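PDB 3VYY: ATP-dependent RNA helicase A from Homo sapiens, which unwinds RNA at the expense of ATP and, through its double-stranded RNA-binding domains, facilitates assembly of the RNA-induced silencing complex. Local coordinates for residues C36-G49 and A57-L69. Sequence-based numbering, arbitrary orientation.
Sequences CEVQVEGYNYTGMG and AQSNAARDFVNYL
Helix 57-69 lies against the strand pair of 36-49, its axis passing 5.6 Å from that of strand 47-49 and running roughly antiparallel to it, at 148°. Gly47 and Gly49 permit this closeness: a CB on either would collide with the helix backbone around Ala57 and Ala61. Beside them Val38 CG2 and Cys36 CB press on the methyl of Ala61. At the edge of the sheet, Asp64 OD2 accepts the backbone N-H of Met48 at 2.8 Å, approached on its anti side and somewhat out of the carboxylate plane. One turn on, Tyr45 and Tyr68 form an offset stack, ring centroids 4.4 Å apart and planes 11° from parallel. The two side chains run in opposite directions, each laying its CB over the other's ring face; a first torsion of -170° swings the Tyr45 ring away from its own backbone N and out over Tyr68. With an alanine in place of Tyr68, the Tyr45 ring loses its stacking partner and would probably be freer to turn. Phe65 pushes inward beneath the loop, its CZ 3.9 Å from Tyr43 CB, its CE2 against Val40 CG2, and the carbonyl O of Tyr45 in plane at its edge. This is the helix-on-sheet core of the alpha-beta-beta-beta-alpha double-stranded RNA-binding fold. Helix 4-14 completes it, Leu8 touching Phe65 and Trp11 meeting Tyr43 and Leu69, while Tyr21 of strand 20-26 reaches Val38 and Ala62.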
loop_
_atom_site.group_PDB
_atom_site.type_symbol
_atom_site.label_atom_id
_atom_site.label_comp_id
_atom_site.label_asym_id
_atom_site.label_seq_id
_atom_site.Cartn_x
_atom_site.Cartn_y
_atom_site.Cartn_z
ATOM N N CYS A 36 9.468 -1.370 1.369
ATOM C CA CYS A 36 8.672 -0.415 0.609
ATOM C C CYS A 36 7.994 0.639 1.468
ATOM O O CYS A 36 7.557 0.366 2.578
ATOM C CB CYS A 36 7.621 -1.137 -0.227
ATOM S SG CYS A 36 6.951 -0.107 -1.544
ATOM N N GLU A 37 7.899 1.848 0.941
ATOM C CA GLU A 37 7.150 2.892 1.599
ATOM C C GLU A 37 6.273 3.528 0.538
ATOM O O GLU A 37 6.743 3.758 -0.586
ATOM C CB GLU A 37 8.103 3.935 2.195
ATOM C CG GLU A 37 9.250 3.373 3.044
ATOM C CD GLU A 37 9.940 4.426 3.933
ATOM O OE1 GLU A 37 9.601 5.622 3.813
ATOM O OE2 GLU A 37 10.822 4.059 4.759
ATOM N N VAL A 38 5.005 3.777 0.874
ATOM C CA VAL A 38 4.091 4.512 -0.006
ATOM C C VAL A 38 3.701 5.756 0.691
ATOM O O VAL A 38 3.478 5.746 1.918
ATOM C CB VAL A 38 2.705 3.879 -0.192
ATOM C CG1 VAL A 38 2.300 3.927 -1.643
ATOM C CG2 VAL A 38 2.628 2.496 0.352
ATOM N N GLN A 39 3.548 6.826 -0.081
ATOM C CA GLN A 39 2.940 8.035 0.451
ATOM C C GLN A 39 1.878 8.540 -0.481
ATOM O O GLN A 39 1.802 8.116 -1.627
ATOM C CB GLN A 39 3.997 9.081 0.753
ATOM C CG GLN A 39 4.779 8.728 2.013
ATOM C CD GLN A 39 6.023 9.565 2.235
ATOM O OE1 GLN A 39 6.510 10.250 1.333
ATOM N NE2 GLN A 39 6.556 9.504 3.447
ATOM N N VAL A 40 1.016 9.399 0.032
ATOM C CA VAL A 40 0.074 10.120 -0.805
ATOM C C VAL A 40 0.103 11.545 -0.297
ATOM O O VAL A 40 0.214 11.748 0.909
ATOM C CB VAL A 40 -1.347 9.537 -0.701
ATOM C CG1 VAL A 40 -2.326 10.387 -1.483
ATOM C CG2 VAL A 40 -1.379 8.117 -1.225
ATOM N N GLU A 41 0.023 12.523 -1.208
ATOM C CA GLU A 41 0.023 13.947 -0.830
ATOM C C GLU A 41 -1.133 14.263 0.104
ATOM O O GLU A 41 -2.260 13.831 -0.118
ATOM C CB GLU A 41 -0.019 14.879 -2.051
ATOM C CG GLU A 41 0.478 16.323 -1.757
ATOM C CD GLU A 41 0.682 17.218 -3.022
ATOM O OE1 GLU A 41 0.481 18.458 -2.915
ATOM O OE2 GLU A 41 1.059 16.702 -4.110
ATOM N N GLY A 42 -0.834 14.995 1.169
ATOM C CA GLY A 42 -1.859 15.436 2.095
ATOM C C GLY A 42 -2.225 14.398 3.134
ATOM O O GLY A 42 -3.247 14.533 3.825
ATOM N N TYR A 43 -1.393 13.368 3.267
ATOM C CA TYR A 43 -1.632 12.350 4.284
ATOM C C TYR A 43 -0.410 12.070 5.123
ATOM O O TYR A 43 0.655 11.749 4.624
ATOM C CB TYR A 43 -2.174 11.077 3.650
ATOM C CG TYR A 43 -3.575 11.253 3.129
ATOM C CD1 TYR A 43 -3.811 11.636 1.798
ATOM C CD2 TYR A 43 -4.666 11.062 3.967
ATOM C CE1 TYR A 43 -5.101 11.804 1.322
ATOM C CE2 TYR A 43 -5.954 11.232 3.505
ATOM C CZ TYR A 43 -6.166 11.597 2.187
ATOM O OH TYR A 43 -7.461 11.761 1.752
ATOM N N ASN A 44 -0.597 12.193 6.419
ATOM C CA ASN A 44 0.481 12.152 7.377
ATOM C C ASN A 44 0.762 10.715 7.847
ATOM O O ASN A 44 0.504 10.377 9.018
ATOM C CB ASN A 44 0.061 13.037 8.564
ATOM C CG ASN A 44 1.194 13.318 9.529
ATOM O OD1 ASN A 44 2.389 13.282 9.160
ATOM N ND2 ASN A 44 0.830 13.610 10.780
ATOM N N TYR A 45 1.274 9.878 6.945
ATOM C CA TYR A 45 1.497 8.458 7.235
ATOM C C TYR A 45 2.225 7.792 6.081
ATOM O O TYR A 45 1.956 8.109 4.912
ATOM C CB TYR A 45 0.162 7.738 7.484
ATOM C CG TYR A 45 0.274 6.321 8.032
ATOM C CD1 TYR A 45 0.425 6.090 9.396
ATOM C CD2 TYR A 45 0.211 5.211 7.183
ATOM C CE1 TYR A 45 0.531 4.799 9.907
ATOM C CE2 TYR A 45 0.313 3.907 7.692
ATOM C CZ TYR A 45 0.474 3.718 9.056
ATOM O OH TYR A 45 0.582 2.450 9.564
ATOM N N THR A 46 3.131 6.864 6.424
ATOM C CA THR A 46 3.919 6.066 5.460
ATOM C C THR A 46 3.584 4.575 5.556
ATOM O O THR A 46 3.853 3.936 6.561
ATOM C CB THR A 46 5.426 6.245 5.709
ATOM O OG1 THR A 46 5.731 7.634 5.729
ATOM C CG2 THR A 46 6.255 5.601 4.618
ATOM N N GLY A 47 2.994 4.019 4.511
ATOM C CA GLY A 47 2.652 2.609 4.523
ATOM C C GLY A 47 3.907 1.796 4.317
ATOM O O GLY A 47 4.634 2.020 3.359
ATOM N N MET A 48 4.162 0.843 5.210
ATOM C CA MET A 48 5.408 0.057 5.179
ATOM C C MET A 48 5.220 -1.415 4.827
ATOM O O MET A 48 4.325 -2.085 5.353
ATOM C CB MET A 48 6.141 0.177 6.517
ATOM C CG MET A 48 6.486 1.606 6.885
ATOM S SD MET A 48 7.638 1.792 8.275
ATOM C CE MET A 48 6.934 0.838 9.662
ATOM N N GLY A 49 6.085 -1.923 3.962
ATOM C CA GLY A 49 5.985 -3.301 3.525
ATOM C C GLY A 49 7.311 -3.983 3.261
ATOM O O GLY A 49 8.217 -3.389 2.700
ATOM N N ALA A 57 6.434 -6.434 -1.687
ATOM C CA ALA A 57 6.802 -5.345 -0.801
ATOM C C ALA A 57 5.825 -4.173 -1.040
ATOM O O ALA A 57 5.387 -3.498 -0.092
ATOM C CB ALA A 57 8.231 -4.932 -1.005
ATOM N N GLN A 58 5.444 -3.970 -2.298
ATOM C CA GLN A 58 4.501 -2.932 -2.630
ATOM C C GLN A 58 3.100 -3.230 -2.143
ATOM O O GLN A 58 2.502 -2.397 -1.441
ATOM C CB GLN A 58 4.486 -2.684 -4.116
ATOM C CG GLN A 58 5.490 -1.670 -4.559
ATOM C CD GLN A 58 5.637 -1.651 -6.055
ATOM O OE1 GLN A 58 6.354 -2.469 -6.616
ATOM N NE2 GLN A 58 4.948 -0.721 -6.715
ATOM N N SER A 59 2.571 -4.401 -2.494
ATOM C CA SER A 59 1.254 -4.800 -1.995
ATOM C C SER A 59 1.140 -4.578 -0.495
ATOM O O SER A 59 0.151 -4.051 -0.017
ATOM C CB SER A 59 0.966 -6.260 -2.296
ATOM O OG SER A 59 1.130 -6.519 -3.672
ATOM N N ASN A 60 2.167 -4.968 0.240
ATOM C CA ASN A 60 2.144 -4.876 1.682
ATOM C C ASN A 60 2.067 -3.427 2.160
ATOM O O ASN A 60 1.284 -3.100 3.052
ATOM C CB ASN A 60 3.349 -5.606 2.281
ATOM C CG ASN A 60 3.333 -7.113 2.007
ATOM O OD1 ASN A 60 2.397 -7.655 1.431
ATOM N ND2 ASN A 60 4.389 -7.788 2.417
ATOM N N ALA A 61 2.860 -2.560 1.547
ATOM C CA ALA A 61 2.812 -1.121 1.848
ATOM C C ALA A 61 1.442 -0.515 1.540
ATOM O O ALA A 61 0.932 0.291 2.313
ATOM C CB ALA A 61 3.906 -0.378 1.082
ATOM N N ALA A 62 0.859 -0.901 0.401
ATOM C CA ALA A 62 -0.458 -0.419 0.017
ATOM C C ALA A 62 -1.497 -0.867 1.043
ATOM O O ALA A 62 -2.280 -0.037 1.542
ATOM C CB ALA A 62 -0.822 -0.877 -1.371
ATOM N N ARG A 63 -1.486 -2.154 1.386
ATOM C CA ARG A 63 -2.420 -2.689 2.389
ATOM C C ARG A 63 -2.317 -1.853 3.647
ATOM O O ARG A 63 -3.315 -1.333 4.165
ATOM C CB ARG A 63 -2.078 -4.116 2.726
ATOM C CG ARG A 63 -3.205 -4.915 3.263
ATOM C CD ARG A 63 -2.715 -5.900 4.339
ATOM N NE ARG A 63 -1.252 -5.908 4.475
ATOM C CZ ARG A 63 -0.588 -5.363 5.489
ATOM N NH1 ARG A 63 -1.255 -4.792 6.476
ATOM N NH2 ARG A 63 0.742 -5.385 5.515
ATOM N N ASP A 64 -1.084 -1.704 4.114
ATOM C CA ASP A 64 -0.808 -0.855 5.245
ATOM C C ASP A 64 -1.493 0.497 5.078
ATOM O O ASP A 64 -2.312 0.883 5.905
ATOM C CB ASP A 64 0.697 -0.689 5.420
ATOM C CG ASP A 64 1.060 -0.155 6.788
ATOM O OD1 ASP A 64 0.468 -0.608 7.805
ATOM O OD2 ASP A 64 1.944 0.722 6.842
ATOM N N PHE A 65 -1.186 1.196 3.990
ATOM C CA PHE A 65 -1.802 2.493 3.743
ATOM C C PHE A 65 -3.330 2.480 3.750
ATOM O O PHE A 65 -3.945 3.194 4.541
ATOM C CB PHE A 65 -1.315 3.110 2.459
ATOM C CG PHE A 65 -1.469 4.596 2.439
ATOM C CD1 PHE A 65 -0.527 5.410 3.067
ATOM C CD2 PHE A 65 -2.572 5.188 1.839
ATOM C CE1 PHE A 65 -0.671 6.807 3.080
ATOM C CE2 PHE A 65 -2.730 6.565 1.847
ATOM C CZ PHE A 65 -1.775 7.381 2.460
ATOM N N VAL A 66 -3.953 1.673 2.891
ATOM C CA VAL A 66 -5.431 1.575 2.901
ATOM C C VAL A 66 -5.954 1.354 4.304
ATOM O O VAL A 66 -6.791 2.110 4.778
ATOM C CB VAL A 66 -5.992 0.469 1.962
ATOM C CG1 VAL A 66 -7.489 0.378 2.089
ATOM C CG2 VAL A 66 -5.627 0.748 0.502
ATOM N N ASN A 67 -5.442 0.330 4.977
ATOM C CA ASN A 67 -5.870 0.039 6.341
ATOM C C ASN A 67 -5.896 1.319 7.174
ATOM O O ASN A 67 -6.825 1.547 7.948
ATOM C CB ASN A 67 -5.009 -1.056 6.975
ATOM C CG ASN A 67 -5.412 -1.373 8.423
ATOM O OD1 ASN A 67 -5.013 -0.669 9.345
ATOM N ND2 ASN A 67 -6.165 -2.461 8.627
ATOM N N TYR A 68 -4.905 2.170 6.981
ATOM C CA TYR A 68 -4.879 3.445 7.672
ATOM C C TYR A 68 -5.991 4.422 7.239
ATOM O O TYR A 68 -6.670 5.013 8.087
ATOM C CB TYR A 68 -3.511 4.082 7.508
ATOM C CG TYR A 68 -3.511 5.580 7.659
ATOM C CD1 TYR A 68 -3.589 6.164 8.915
ATOM C CD2 TYR A 68 -3.415 6.404 6.546
ATOM C CE1 TYR A 68 -3.574 7.529 9.057
ATOM C CE2 TYR A 68 -3.382 7.765 6.666
ATOM C CZ TYR A 68 -3.463 8.330 7.921
ATOM O OH TYR A 68 -3.449 9.702 8.061
ATOM N N LEU A 69 -6.172 4.599 5.935
ATOM C CA LEU A 69 -7.307 5.352 5.441
ATOM C C LEU A 69 -8.585 4.925 6.171
ATOM O O LEU A 69 -9.368 5.781 6.620
ATOM C CB LEU A 69 -7.466 5.155 3.942
ATOM C CG LEU A 69 -6.328 5.663 3.053
ATOM C CD1 LEU A 69 -6.462 5.131 1.635
ATOM C CD2 LEU A 69 -6.220 7.199 3.048
#